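Local coordinates for protein polymerase subunit PA (Dhori virus, PDB 4CGS) that probably binds RNA as part of the viral polymerase, this piece being the N-terminal domain related to the cap-snatching domain of influenza PA, at residues Cys39-Val44 / Val62-Pro67; Pro58-Asn63 / Leu90-Glu95; Asn86-Leu91 / Gly98-Val103; Ile120-Ser125 / Pro132-Tyr137. All blocks are in the same frame, centred on the assembly; numbering follows the deposited sequence. Where two conformers were deposited one is given.

In the fold
Contacts 2, 3 and 4 belong to one sheet, while contact 1 packs the loop that follows strand 57-62 on helix 31-44. Contact 3 is buried, and the other three are partly buried. Contacts 2 and 3 share strand 90-92, which is bonded to strand 57-62 in the first and to strand 97-104 in the second. Contact 4 lies beyond strand 97-104, on the outermost strand 119-125. Contact 1 is aromatic and sulfur packing without a hydrogen bond across it. Contact 2 adds a salt bridge to its strand ladder, contact 3 a beta bulge, and contact 4 combines one hydrogen bond with apolar and CH-pi packing. Tyr137 OH of contact 4 bonds Asp92 and Tyr60 of contact 2.

Contact 1 (Cys39-Val44 / Val62-Pro67); sequences CIKYTV and VNMWTP
Tyr42 and Trp65 lie face on face in an offset stack. The Tyr42 ring and the six-membered ring of Trp65 have centroids 4.2 Å apart, and their planes are 18° from parallel. Trp65 CE3 sits over the centre of the Tyr42 ring. Tyr42 CB also lies over the indole face, as a CH-pi contact. The edges of both rings meet sulfur. Met64 SD is 3.8 Å from Tyr42 CD1, a Met-aromatic contact at the ring edge. Cys39 SG is 4.1 Å from Trp65 CH2, again at the edge. Met64 O comes near the plane of the Tyr42 ring, 3.5 Å from CE1. Tyr42 CG is anti to the backbone N (chi1 -171°) and lies 3.4 Å from Trp65 CZ3. The extended chain of Met64 carries its methyl CE to 3.8 Å from Lys41 CD. Trp65 NE1 is hydrogen-bonded to Glu38 of helix 31-44. A glycerol, probably from the crystallisation liquor, bonds Met64 O and, weakly, Tyr42 OH. Met64 and Trp65 are the two central residues of a type II beta turn in the loop that joins strand 57-62 to helix 68-78, docked on helix 31-44.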
loop_
_atom_site.group_PDB
_atom_site.type_symbol
_atom_site.label_atom_id
_atom_site.label_comp_id
_atom_site.label_asym_id
_atom_site.label_seq_id
_atom_site.Cartn_x
_atom_site.Cartn_y
_atom_site.Cartn_z
ATOM N N CYS A 39 2.857 5.315 -4.979
ATOM C CA CYS A 39 1.539 5.270 -5.573
ATOM C C CYS A 39 1.011 3.865 -5.710
ATOM O O CYS A 39 -0.178 3.615 -5.554
ATOM C CB CYS A 39 1.485 5.933 -6.945
ATOM S SG CYS A 39 1.677 7.738 -6.959
ATOM N N ILE A 40 1.874 2.891 -5.975
ATOM C CA ILE A 40 1.500 1.473 -5.965
ATOM C C ILE A 40 1.008 1.103 -4.571
ATOM O O ILE A 40 -0.029 0.442 -4.418
ATOM C CB ILE A 40 2.661 0.579 -6.432
ATOM C CG1 ILE A 40 2.943 0.778 -7.960
ATOM C CG2 ILE A 40 2.339 -0.916 -6.167
ATOM C CD1 ILE A 40 4.171 0.043 -8.455
ATOM N N LYS A 41 1.783 1.484 -3.532
ATOM C CA LYS A 41 1.395 1.204 -2.160
ATOM C C LYS A 41 0.025 1.785 -1.841
ATOM O O LYS A 41 -0.815 1.111 -1.259
ATOM C CB LYS A 41 2.434 1.765 -1.244
ATOM C CG LYS A 41 2.141 1.575 0.247
ATOM C CD LYS A 41 3.236 2.228 1.055
ATOM C CE LYS A 41 2.931 2.306 2.523
ATOM N NZ LYS A 41 4.186 2.774 3.249
ATOM N N TYR A 42 -0.243 3.019 -2.220
ATOM C CA TYR A 42 -1.519 3.650 -1.982
ATOM C C TYR A 42 -2.638 2.910 -2.676
ATOM O O TYR A 42 -3.732 2.694 -2.126
ATOM C CB TYR A 42 -1.500 5.113 -2.292
ATOM C CG TYR A 42 -2.724 5.859 -1.858
ATOM C CD1 TYR A 42 -2.922 6.130 -0.496
ATOM C CD2 TYR A 42 -3.720 6.229 -2.750
ATOM C CE1 TYR A 42 -4.027 6.802 -0.027
ATOM C CE2 TYR A 42 -4.857 6.916 -2.299
ATOM C CZ TYR A 42 -4.989 7.231 -0.966
ATOM O OH TYR A 42 -6.108 7.903 -0.508
ATOM N N THR A 43 -2.415 2.608 -3.935
ATOM C CA THR A 43 -3.381 1.894 -4.745
ATOM C C THR A 43 -3.698 0.532 -4.123
ATOM O O THR A 43 -4.869 0.083 -4.105
ATOM C CB THR A 43 -2.943 1.746 -6.225
ATOM O OG1 THR A 43 -2.621 3.030 -6.749
ATOM C CG2 THR A 43 -4.081 1.172 -7.054
ATOM N N VAL A 44 -2.716 -0.161 -3.571
ATOM C CA VAL A 44 -2.923 -1.413 -2.885
ATOM C C VAL A 44 -3.832 -1.181 -1.670
ATOM O O VAL A 44 -4.777 -1.927 -1.456
ATOM C CB VAL A 44 -1.589 -2.083 -2.518
ATOM C CG1 VAL A 44 -1.854 -3.193 -1.459
ATOM C CG2 VAL A 44 -0.928 -2.635 -3.761
ATOM N N VAL A 62 -8.383 4.360 5.849
ATOM C CA VAL A 62 -7.080 4.504 5.241
ATOM C C VAL A 62 -6.396 5.676 5.832
ATOM O O VAL A 62 -6.867 6.810 5.669
ATOM C CB VAL A 62 -7.169 4.643 3.659
ATOM C CG1 VAL A 62 -5.775 4.917 3.082
ATOM C CG2 VAL A 62 -7.789 3.398 3.002
ATOM N N ASN A 63 -5.267 5.458 6.514
ATOM C CA ASN A 63 -4.483 6.556 7.100
ATOM C C ASN A 63 -3.403 7.044 6.118
ATOM O O ASN A 63 -2.902 8.155 6.290
ATOM C CB ASN A 63 -3.774 6.074 8.393
ATOM C CG ASN A 63 -4.642 5.778 9.536
ATOM O OD1 ASN A 63 -4.348 4.855 10.299
ATOM N ND2 ASN A 63 -5.726 6.524 9.685
ATOM N N MET A 64 -2.938 6.248 5.165
ATOM C CA MET A 64 -1.905 6.696 4.278
ATOM C C MET A 64 -2.308 7.960 3.569
ATOM O O MET A 64 -3.455 8.108 3.125
ATOM C CB MET A 64 -1.557 5.638 3.275
ATOM C CG MET A 64 -0.404 5.985 2.419
ATOM S SD MET A 64 0.075 4.622 1.306
ATOM C CE MET A 64 1.304 5.431 0.286
ATOM N N TRP A 65 -1.383 8.878 3.507
ATOM C CA TRP A 65 -1.551 10.223 2.911
ATOM C C TRP A 65 -2.557 11.111 3.646
ATOM O O TRP A 65 -2.997 12.107 3.078
ATOM C CB TRP A 65 -1.828 10.132 1.407
ATOM C CG TRP A 65 -0.681 9.641 0.596
ATOM C CD1 TRP A 65 0.659 9.442 0.934
ATOM C CD2 TRP A 65 -0.776 9.242 -0.797
ATOM N NE1 TRP A 65 1.357 8.992 -0.153
ATOM C CE2 TRP A 65 0.565 8.890 -1.224
ATOM C CE3 TRP A 65 -1.795 9.239 -1.737
ATOM C CZ2 TRP A 65 0.803 8.477 -2.513
ATOM C CZ3 TRP A 65 -1.507 8.858 -3.017
ATOM C CH2 TRP A 65 -0.253 8.462 -3.398
ATOM N N THR A 66 -2.795 10.834 4.928
ATOM C CA THR A 66 -3.457 11.706 5.829
ATOM C C THR A 66 -2.491 12.169 6.900
ATOM O O THR A 66 -1.446 11.520 7.147
ATOM C CB THR A 66 -4.693 11.101 6.484
ATOM O OG1 THR A 66 -4.282 10.179 7.530
ATOM C CG2 THR A 66 -5.619 10.414 5.411
ATOM N N PRO A 67 -2.723 13.341 7.476
ATOM C CA PRO A 67 -1.803 13.824 8.531
ATOM C C PRO A 67 -1.722 12.931 9.702
ATOM O O PRO A 67 -2.712 12.370 10.030
ATOM C CB PRO A 67 -2.398 15.200 8.902
ATOM C CG PRO A 67 -3.221 15.610 7.740
ATOM C CD PRO A 67 -3.744 14.349 7.103
#

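Contact 2 (Pro58-Asn63 / Leu90-Glu95); sequences PRYIVN and LLDLKE
Arg59 and Asp92 form a two-pronged salt bridge where the antiparallel pair of strands 57-62 and 90-92 ends. Arg59 is extended from CG to NE and grips the carboxylate side-on. Its NE bonds Asp92 OD1 at 3.1 Å and nearly straight (171°), and its NH2 bonds Asp92 OD2 at 2.9 Å. The guanidinium and carboxylate planes are 49° apart. NE meets OD1 from above the carboxylate plane, and NH2 meets OD2 on the syn side but somewhat out of that plane. OD1 takes two further bonds, from the backbone N of Lys94 and of Glu95. These form an Asx turn and an Asx motif that fold the chain just after the strand. Asp92 OD2 has a second partner in Tyr137 OH, which also bonds Tyr60 OH. Tyr60 OH lies over one face of the guanidinium and Lys94 CD over the opposite face. Lys94 NZ is 4.3 Å from Arg59 NH1, a like charge that nearby Glu95 may partly offset.

In the sheet, Ile61 and Leu91 are a hydrogen-bonded pair, with Leu91 N 2.8 Å from Ile61 O. The non-hydrogen-bonded pairs Tyr60-Asp92 and Val62-Leu90 flank it and add CA-H...O contacts. Beyond the ladder, Leu93 N bonds Arg59 O at 2.8 Å. On the face of Tyr60 and Val62, Leu90 CD2 touches both neighbours, at 3.8 Å from Tyr60 CD1 and 3.9 Å from Val62 CG2. On the face of Ile61 and Leu91, Ile61 CD1 reaches out to Leu93 CD1, just past the strand, and Ile61 packs on Glu74 and Gln78 of helix 68-78.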
loop_
_atom_site.group_PDB
_atom_site.type_symbol
_atom_site.label_atom_id
_atom_site.label_comp_id
_atom_site.label_asym_id
_atom_site.label_seq_id
_atom_site.Cartn_x
_atom_site.Cartn_y
_atom_site.Cartn_z
ATOM N N PRO A 58 -17.754 1.181 5.767
ATOM C CA PRO A 58 -16.435 0.684 5.325
ATOM C C PRO A 58 -15.709 -0.034 6.478
ATOM O O PRO A 58 -15.656 0.442 7.608
ATOM C CB PRO A 58 -15.721 2.017 4.899
ATOM C CG PRO A 58 -16.831 2.842 4.330
ATOM C CD PRO A 58 -18.039 2.517 5.180
ATOM N N ARG A 59 -15.138 -1.174 6.129
ATOM C CA ARG A 59 -14.329 -1.965 7.060
ATOM C C ARG A 59 -13.075 -1.256 7.474
ATOM O O ARG A 59 -12.571 -1.456 8.557
ATOM C CB ARG A 59 -14.066 -3.318 6.476
ATOM C CG ARG A 59 -13.127 -4.192 7.283
ATOM C CD ARG A 59 -13.034 -5.544 6.611
ATOM N NE ARG A 59 -11.923 -6.342 7.140
ATOM C CZ ARG A 59 -11.516 -7.519 6.716
ATOM N NH1 ARG A 59 -12.048 -8.041 5.650
ATOM N NH2 ARG A 59 -10.463 -8.071 7.277
ATOM N N TYR A 60 -12.508 -0.477 6.570
ATOM C CA TYR A 60 -11.196 0.105 6.739
ATOM C C TYR A 60 -11.223 1.593 6.789
ATOM O O TYR A 60 -12.064 2.220 6.125
ATOM C CB TYR A 60 -10.280 -0.265 5.556
ATOM C CG TYR A 60 -9.964 -1.736 5.505
ATOM C CD1 TYR A 60 -8.902 -2.303 6.220
ATOM C CD2 TYR A 60 -10.751 -2.622 4.758
ATOM C CE1 TYR A 60 -8.609 -3.656 6.142
ATOM C CE2 TYR A 60 -10.459 -3.951 4.662
ATOM C CZ TYR A 60 -9.377 -4.480 5.347
ATOM O OH TYR A 60 -9.148 -5.851 5.224
ATOM N N ILE A 61 -10.350 2.162 7.597
ATOM C CA ILE A 61 -9.951 3.569 7.525
ATOM C C ILE A 61 -8.570 3.627 6.924
ATOM O O ILE A 61 -7.667 2.955 7.412
ATOM C CB ILE A 61 -9.949 4.222 8.929
ATOM C CG1 ILE A 61 -11.379 4.146 9.516
ATOM C CG2 ILE A 61 -9.454 5.643 8.855
ATOM C CD1 ILE A 61 -11.450 4.566 11.007
ATOM N N VAL A 62 -8.383 4.360 5.849
ATOM C CA VAL A 62 -7.080 4.504 5.241
ATOM C C VAL A 62 -6.396 5.676 5.832
ATOM O O VAL A 62 -6.867 6.810 5.669
ATOM C CB VAL A 62 -7.169 4.643 3.659
ATOM C CG1 VAL A 62 -5.775 4.917 3.082
ATOM C CG2 VAL A 62 -7.789 3.398 3.002
ATOM N N ASN A 63 -5.267 5.458 6.514
ATOM C CA ASN A 63 -4.483 6.556 7.100
ATOM C C ASN A 63 -3.403 7.044 6.118
ATOM O O ASN A 63 -2.902 8.155 6.290
ATOM C CB ASN A 63 -3.774 6.074 8.393
ATOM C CG ASN A 63 -4.642 5.778 9.536
ATOM O OD1 ASN A 63 -4.348 4.855 10.299
ATOM N ND2 ASN A 63 -5.726 6.524 9.685
ATOM N N LEU A 90 -3.670 1.309 7.217
ATOM C CA LEU A 90 -5.084 1.160 7.357
ATOM C C LEU A 90 -5.445 0.699 8.789
ATOM O O LEU A 90 -4.659 0.038 9.450
ATOM C CB LEU A 90 -5.735 0.156 6.368
ATOM C CG LEU A 90 -5.402 0.207 4.898
ATOM C CD1 LEU A 90 -4.157 -0.622 4.574
ATOM C CD2 LEU A 90 -6.598 -0.205 4.045
ATOM N N LEU A 91 -6.647 1.043 9.256
ATOM C CA LEU A 91 -7.262 0.438 10.390
ATOM C C LEU A 91 -8.322 -0.555 9.895
ATOM O O LEU A 91 -9.182 -0.156 9.120
ATOM C CB LEU A 91 -7.843 1.471 11.309
ATOM C CG LEU A 91 -6.986 2.597 11.828
ATOM C CD1 LEU A 91 -7.786 3.488 12.765
ATOM C CD2 LEU A 91 -5.689 2.055 12.440
ATOM N N ASP A 92 -8.261 -1.820 10.344
ATOM C CA ASP A 92 -9.211 -2.828 9.987
ATOM C C ASP A 92 -10.203 -2.894 11.158
ATOM O O ASP A 92 -9.857 -3.379 12.242
ATOM C CB ASP A 92 -8.498 -4.148 9.814
ATOM C CG ASP A 92 -9.427 -5.295 9.500
ATOM O OD1 ASP A 92 -10.646 -5.211 9.685
ATOM O OD2 ASP A 92 -8.909 -6.359 9.032
ATOM N N LEU A 93 -11.399 -2.344 10.957
ATOM C CA LEU A 93 -12.367 -2.230 12.039
ATOM C C LEU A 93 -13.082 -3.559 12.337
ATOM O O LEU A 93 -13.748 -3.746 13.399
ATOM C CB LEU A 93 -13.357 -1.138 11.707
ATOM C CG LEU A 93 -12.777 0.239 11.346
ATOM C CD1 LEU A 93 -13.877 1.280 11.145
ATOM C CD2 LEU A 93 -11.807 0.656 12.455
ATOM N N LYS A 94 -12.986 -4.507 11.424
ATOM C CA LYS A 94 -13.575 -5.881 11.644
ATOM C C LYS A 94 -12.675 -6.655 12.539
ATOM O O LYS A 94 -13.132 -7.169 13.586
ATOM C CB LYS A 94 -13.832 -6.556 10.317
ATOM C CG LYS A 94 -14.281 -7.975 10.476
ATOM C CD LYS A 94 -14.330 -8.644 9.118
ATOM C CE LYS A 94 -14.726 -10.098 9.213
ATOM N NZ LYS A 94 -14.598 -10.681 7.866
ATOM N N GLU A 95 -11.434 -6.776 12.153
ATOM C CA GLU A 95 -10.445 -7.585 12.882
ATOM C C GLU A 95 -9.808 -6.826 14.058
ATOM O O GLU A 95 -9.152 -7.457 14.912
ATOM C CB GLU A 95 -9.379 -8.136 11.920
ATOM C CG GLU A 95 -9.955 -9.069 10.871
ATOM C CD GLU A 95 -10.643 -10.274 11.432
ATOM O OE1 GLU A 95 -10.275 -10.672 12.541
ATOM O OE2 GLU A 95 -11.530 -10.804 10.738
#

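Contact 3 (Asn86-Leu91 / Gly98-Val103); sequences NVPDLL and GVYVKV
Asn86 meets the edge of the Tyr100 ring through its backbone O, 3.8 Å from CE2. A water donates to both Asn86 O and Tyr100 OH. Tyr100 OH is also hydrogen-bonded to Glu119. Asn86 ND2 comes near CD2 and CE2, out of the ring plane on the side away from Pro88. Pro88 follows, with its CA over the Tyr100 face in a CH-pi contact, 4.0 Å from the centroid. Its CG lies 3.7 Å from Tyr100 OH, and its CB packs on Gly98 CA. Next, Asp89 CG is anti to the carbonyl carbon (chi1 -61°), and OD2 accepts from Val101 N through the anti lone pair, at 2.8 Å and 174°. Asp89 N and Leu90 N both reach Val99 O, the first weakly. The two residues thus face one partner, a classic beta bulge. Leu90 O takes Val99 N at 2.8 Å, and Leu90 CD1 touches Val99 CG1 and Val101 CG2. Leu91 pairs with Gly98 without hydrogen bonds. The hairpin lies between strand 57-62 and strand 119-125 in the sheet. Val101 packs on helix 31-44, Pro88 and Leu91 rest on Met75 of helix 68-78, and Tyr100 stacks on Phe121 of strand 119-125.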
loop_
_atom_site.group_PDB
_atom_site.type_symbol
_atom_site.label_atom_id
_atom_site.label_comp_id
_atom_site.label_asym_id
_atom_site.label_seq_id
_atom_site.Cartn_x
_atom_site.Cartn_y
_atom_site.Cartn_z
ATOM N N ASN A 86 5.663 5.192 12.964
ATOM C CA ASN A 86 4.774 5.353 11.800
ATOM C C ASN A 86 3.393 4.723 12.085
ATOM O O ASN A 86 3.285 3.646 12.642
ATOM C CB ASN A 86 5.421 4.547 10.609
ATOM C CG ASN A 86 5.870 3.083 10.995
ATOM O OD1 ASN A 86 6.652 2.830 12.006
ATOM N ND2 ASN A 86 5.482 2.124 10.144
ATOM N N VAL A 87 2.337 5.447 11.712
ATOM C CA VAL A 87 0.972 4.982 11.944
ATOM C C VAL A 87 0.613 3.894 10.923
ATOM O O VAL A 87 1.168 3.771 9.845
ATOM C CB VAL A 87 -0.094 6.127 11.874
ATOM C CG1 VAL A 87 0.289 7.262 12.782
ATOM C CG2 VAL A 87 -0.282 6.633 10.456
ATOM N N PRO A 88 -0.289 2.949 11.312
ATOM C CA PRO A 88 -0.674 1.939 10.307
ATOM C C PRO A 88 -1.253 2.594 9.074
ATOM O O PRO A 88 -1.994 3.598 9.170
ATOM C CB PRO A 88 -1.685 1.073 11.062
ATOM C CG PRO A 88 -1.454 1.374 12.510
ATOM C CD PRO A 88 -0.981 2.724 12.600
ATOM N N ASP A 89 -1.041 1.978 7.917
ATOM C CA ASP A 89 -1.608 2.452 6.655
ATOM C C ASP A 89 -3.122 2.351 6.570
ATOM O O ASP A 89 -3.790 3.202 5.992
ATOM C CB ASP A 89 -0.899 1.704 5.478
ATOM C CG ASP A 89 0.556 1.969 5.451
ATOM O OD1 ASP A 89 0.908 3.209 5.390
ATOM O OD2 ASP A 89 1.353 1.023 5.433
ATOM N N LEU A 90 -3.670 1.309 7.217
ATOM C CA LEU A 90 -5.084 1.160 7.357
ATOM C C LEU A 90 -5.445 0.699 8.789
ATOM O O LEU A 90 -4.659 0.038 9.450
ATOM C CB LEU A 90 -5.735 0.156 6.368
ATOM C CG LEU A 90 -5.402 0.207 4.898
ATOM C CD1 LEU A 90 -4.157 -0.622 4.574
ATOM C CD2 LEU A 90 -6.598 -0.205 4.045
ATOM N N LEU A 91 -6.647 1.043 9.256
ATOM C CA LEU A 91 -7.262 0.438 10.390
ATOM C C LEU A 91 -8.322 -0.555 9.895
ATOM O O LEU A 91 -9.182 -0.156 9.120
ATOM C CB LEU A 91 -7.843 1.471 11.309
ATOM C CG LEU A 91 -6.986 2.597 11.828
ATOM C CD1 LEU A 91 -7.786 3.488 12.765
ATOM C CD2 LEU A 91 -5.689 2.055 12.440
ATOM N N GLY A 98 -4.214 -2.941 13.040
ATOM C CA GLY A 98 -3.580 -1.961 12.226
ATOM C C GLY A 98 -2.863 -2.688 11.105
ATOM O O GLY A 98 -2.140 -3.649 11.374
ATOM N N VAL A 99 -3.021 -2.220 9.901
ATOM C CA VAL A 99 -2.463 -2.854 8.719
ATOM C C VAL A 99 -1.373 -1.969 8.153
ATOM O O VAL A 99 -1.591 -0.820 7.861
ATOM C CB VAL A 99 -3.552 -3.138 7.655
ATOM C CG1 VAL A 99 -2.930 -3.860 6.448
ATOM C CG2 VAL A 99 -4.714 -3.929 8.243
ATOM N N TYR A 100 -0.195 -2.557 7.922
ATOM C CA TYR A 100 0.920 -1.866 7.275
ATOM C C TYR A 100 1.089 -2.554 5.917
ATOM O O TYR A 100 1.020 -3.783 5.854
ATOM C CB TYR A 100 2.171 -1.976 8.088
ATOM C CG TYR A 100 2.075 -1.457 9.526
ATOM C CD1 TYR A 100 1.617 -2.285 10.489
ATOM C CD2 TYR A 100 2.443 -0.148 9.877
ATOM C CE1 TYR A 100 1.491 -1.908 11.821
ATOM C CE2 TYR A 100 2.334 0.274 11.239
ATOM C CZ TYR A 100 1.878 -0.651 12.154
ATOM O OH TYR A 100 1.744 -0.297 13.519
ATOM N N VAL A 101 1.322 -1.771 4.872
ATOM C CA VAL A 101 1.525 -2.326 3.509
ATOM C C VAL A 101 2.957 -2.053 3.093
ATOM O O VAL A 101 3.428 -0.902 3.171
ATOM C CB VAL A 101 0.552 -1.680 2.551
ATOM C CG1 VAL A 101 0.789 -2.142 1.108
ATOM C CG2 VAL A 101 -0.881 -1.968 2.944
ATOM N N LYS A 102 3.618 -3.078 2.612
ATOM C CA LYS A 102 4.932 -3.016 2.077
ATOM C C LYS A 102 4.984 -3.620 0.661
ATOM O O LYS A 102 4.570 -4.775 0.468
ATOM C CB LYS A 102 5.953 -3.690 3.095
ATOM C CG LYS A 102 6.156 -3.027 4.475
ATOM C CD LYS A 102 7.432 -3.503 5.201
ATOM C CE LYS A 102 7.818 -2.633 6.423
ATOM N NZ LYS A 102 9.210 -2.854 7.000
ATOM N N VAL A 103 5.527 -2.871 -0.274
ATOM C CA VAL A 103 5.710 -3.300 -1.638
ATOM C C VAL A 103 7.190 -3.611 -1.877
ATOM O O VAL A 103 8.071 -2.787 -1.693
ATOM C CB VAL A 103 5.255 -2.229 -2.662
ATOM C CG1 VAL A 103 5.498 -2.703 -4.087
ATOM C CG2 VAL A 103 3.805 -1.861 -2.394
HETATM O O HOH W 1 1.911 2.422 14.635
#

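Contact 4 (Ile120-Ser125 / Pro132-Tyr137); sequences IFVRVS and PITREY
Thr134 and Val122 mark the tight part of this contact, where their CA atoms are 5.0 Å apart. Thr134 OG1 accepts from Arg123 N at 2.9 Å, with an N-H...O angle of 161°. The first torsion of Thr134 (chi1 -59°) sets OG1 anti to the carbonyl carbon and CG2 anti to the backbone N. The hydroxyl thus meets the strand backbone, while the methyl CG2 touches Val122 CG1 at 3.9 Å and lies 4.2 Å from Val124 CG1. Thr134 OG1 is also bonded to Ser131 OG, just before the helix. About one helical turn after Thr134, Tyr137 turns a ring face to Ile120. Ile120 CG2 is 3.9 Å from the ring centroid, a CH-pi contact, and its CG1 comes near CD1 and CE1. Val122 CG2 reaches Tyr137 CD2 at 4.1 Å.

The other side is loose. Ile133 points at the strand, but its side chain stops 4.8 Å short. Pro132, Ile133, Arg135 and Glu136 are exposed. The axes cross at -110°, and the close contacts of the helix come from Thr134 and Tyr137.

Strand 119-125 is an outermost strand of the sheet, and Thr134 takes one of its edge N-H groups. The chemistry implies a mixed joint: one side-chain-to-backbone bond and apolar packing, with Tyr137 using its ring face here while its hydroxyl is hydrogen-bonded to Asp92 and Tyr60.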
loop_
_atom_site.group_PDB
_atom_site.type_symbol
_atom_site.label_atom_id
_atom_site.label_comp_id
_atom_site.label_asym_id
_atom_site.label_seq_id
_atom_site.Cartn_x
_atom_site.Cartn_y
_atom_site.Cartn_z
ATOM N N ILE A 120 -1.075 -6.303 11.432
ATOM C CA ILE A 120 -0.954 -7.128 10.258
ATOM C C ILE A 120 -0.042 -6.403 9.270
ATOM O O ILE A 120 -0.259 -5.252 8.928
ATOM C CB ILE A 120 -2.345 -7.367 9.566
ATOM C CG1 ILE A 120 -3.250 -8.139 10.477
ATOM C CG2 ILE A 120 -2.110 -8.013 8.152
ATOM C CD1 ILE A 120 -2.864 -9.562 10.695
ATOM N N PHE A 121 0.958 -7.093 8.718
ATOM C CA PHE A 121 1.827 -6.541 7.694
ATOM C C PHE A 121 1.531 -7.250 6.352
ATOM O O PHE A 121 1.984 -8.329 6.104
ATOM C CB PHE A 121 3.303 -6.731 8.096
ATOM C CG PHE A 121 3.851 -5.721 9.128
ATOM C CD1 PHE A 121 3.353 -5.743 10.420
ATOM C CD2 PHE A 121 4.814 -4.755 8.810
ATOM C CE1 PHE A 121 3.815 -4.898 11.393
ATOM C CE2 PHE A 121 5.231 -3.863 9.778
ATOM C CZ PHE A 121 4.752 -3.964 11.085
ATOM N N VAL A 122 0.835 -6.529 5.487
ATOM C CA VAL A 122 0.600 -6.949 4.085
ATOM C C VAL A 122 1.882 -6.724 3.340
ATOM O O VAL A 122 2.401 -5.567 3.256
ATOM C CB VAL A 122 -0.578 -6.163 3.467
ATOM C CG1 VAL A 122 -0.593 -6.258 1.962
ATOM C CG2 VAL A 122 -1.909 -6.623 4.112
ATOM N N ARG A 123 2.389 -7.805 2.726
ATOM C CA ARG A 123 3.701 -7.808 2.075
ATOM C C ARG A 123 3.540 -8.406 0.698
ATOM O O ARG A 123 3.193 -9.576 0.543
ATOM C CB ARG A 123 4.766 -8.588 2.859
ATOM C CG ARG A 123 5.302 -7.848 4.114
ATOM C CD ARG A 123 6.320 -8.728 4.829
ATOM N NE ARG A 123 7.241 -7.986 5.728
ATOM C CZ ARG A 123 7.311 -8.097 7.066
ATOM N NH1 ARG A 123 6.475 -8.913 7.735
ATOM N NH2 ARG A 123 8.275 -7.425 7.743
ATOM N N VAL A 124 3.685 -7.561 -0.319
ATOM C CA VAL A 124 3.429 -7.950 -1.705
ATOM C C VAL A 124 4.586 -7.557 -2.558
ATOM O O VAL A 124 5.238 -6.514 -2.337
ATOM C CB VAL A 124 2.115 -7.334 -2.222
ATOM C CG1 VAL A 124 0.885 -7.794 -1.443
ATOM C CG2 VAL A 124 2.125 -5.816 -2.279
ATOM N N SER A 125 4.830 -8.306 -3.641
ATOM C CA SER A 125 5.891 -7.978 -4.610
ATOM C C SER A 125 5.316 -7.291 -5.790
ATOM O O SER A 125 4.141 -7.410 -6.128
ATOM C CB SER A 125 6.658 -9.206 -5.056
ATOM O OG SER A 125 5.918 -9.938 -6.033
ATOM N N PRO A 132 2.933 -15.449 2.894
ATOM C CA PRO A 132 1.933 -16.427 3.391
ATOM C C PRO A 132 0.917 -15.748 4.325
ATOM O O PRO A 132 -0.289 -16.048 4.274
ATOM C CB PRO A 132 2.803 -17.424 4.118
ATOM C CG PRO A 132 4.078 -17.441 3.308
ATOM C CD PRO A 132 4.310 -16.013 2.907
ATOM N N ILE A 133 1.366 -14.899 5.262
ATOM C CA ILE A 133 0.440 -14.226 6.155
ATOM C C ILE A 133 -0.481 -13.247 5.427
ATOM O O ILE A 133 -1.656 -13.146 5.742
ATOM C CB ILE A 133 1.164 -13.450 7.260
ATOM C CG1 ILE A 133 1.695 -14.484 8.295
ATOM C CG2 ILE A 133 0.252 -12.362 7.932
ATOM C CD1 ILE A 133 0.647 -14.881 9.314
ATOM N N THR A 134 0.028 -12.617 4.374
ATOM C CA THR A 134 -0.760 -11.743 3.557
ATOM C C THR A 134 -1.897 -12.528 2.869
ATOM O O THR A 134 -3.043 -12.103 2.855
ATOM C CB THR A 134 0.122 -11.054 2.526
ATOM O OG1 THR A 134 1.118 -10.328 3.227
ATOM C CG2 THR A 134 -0.649 -10.136 1.623
ATOM N N ARG A 135 -1.556 -13.652 2.263
ATOM C CA ARG A 135 -2.550 -14.483 1.567
ATOM C C ARG A 135 -3.631 -15.006 2.479
ATOM O O ARG A 135 -4.746 -15.248 2.042
ATOM C CB ARG A 135 -1.852 -15.704 0.881
ATOM C CG ARG A 135 -0.783 -15.332 -0.077
ATOM C CD ARG A 135 -0.273 -16.584 -0.699
ATOM N NE ARG A 135 0.371 -17.573 0.117
ATOM C CZ ARG A 135 1.666 -17.928 0.077
ATOM N NH1 ARG A 135 2.625 -17.210 -0.510
ATOM N NH2 ARG A 135 2.016 -19.027 0.771
ATOM N N GLU A 136 -3.303 -15.232 3.751
ATOM C CA GLU A 136 -4.268 -15.722 4.676
ATOM C C GLU A 136 -5.149 -14.629 5.231
ATOM O O GLU A 136 -6.330 -14.846 5.489
ATOM C CB GLU A 136 -3.541 -16.428 5.830
ATOM C CG GLU A 136 -4.442 -16.894 6.941
ATOM C CD GLU A 136 -5.391 -18.026 6.549
ATOM O OE1 GLU A 136 -4.952 -18.943 5.805
ATOM O OE2 GLU A 136 -6.579 -17.983 7.002
ATOM N N TYR A 137 -4.564 -13.443 5.411
ATOM C CA TYR A 137 -5.278 -12.296 5.931
ATOM C C TYR A 137 -6.292 -11.790 4.923
ATOM O O TYR A 137 -7.437 -11.526 5.255
ATOM C CB TYR A 137 -4.325 -11.171 6.341
ATOM C CG TYR A 137 -5.032 -9.882 6.580
ATOM C CD1 TYR A 137 -5.829 -9.713 7.702
ATOM C CD2 TYR A 137 -4.945 -8.857 5.714
ATOM C CE1 TYR A 137 -6.481 -8.515 7.917
ATOM C CE2 TYR A 137 -5.611 -7.657 5.914
ATOM C CZ TYR A 137 -6.379 -7.495 7.011
ATOM O OH TYR A 137 -7.153 -6.351 7.189
#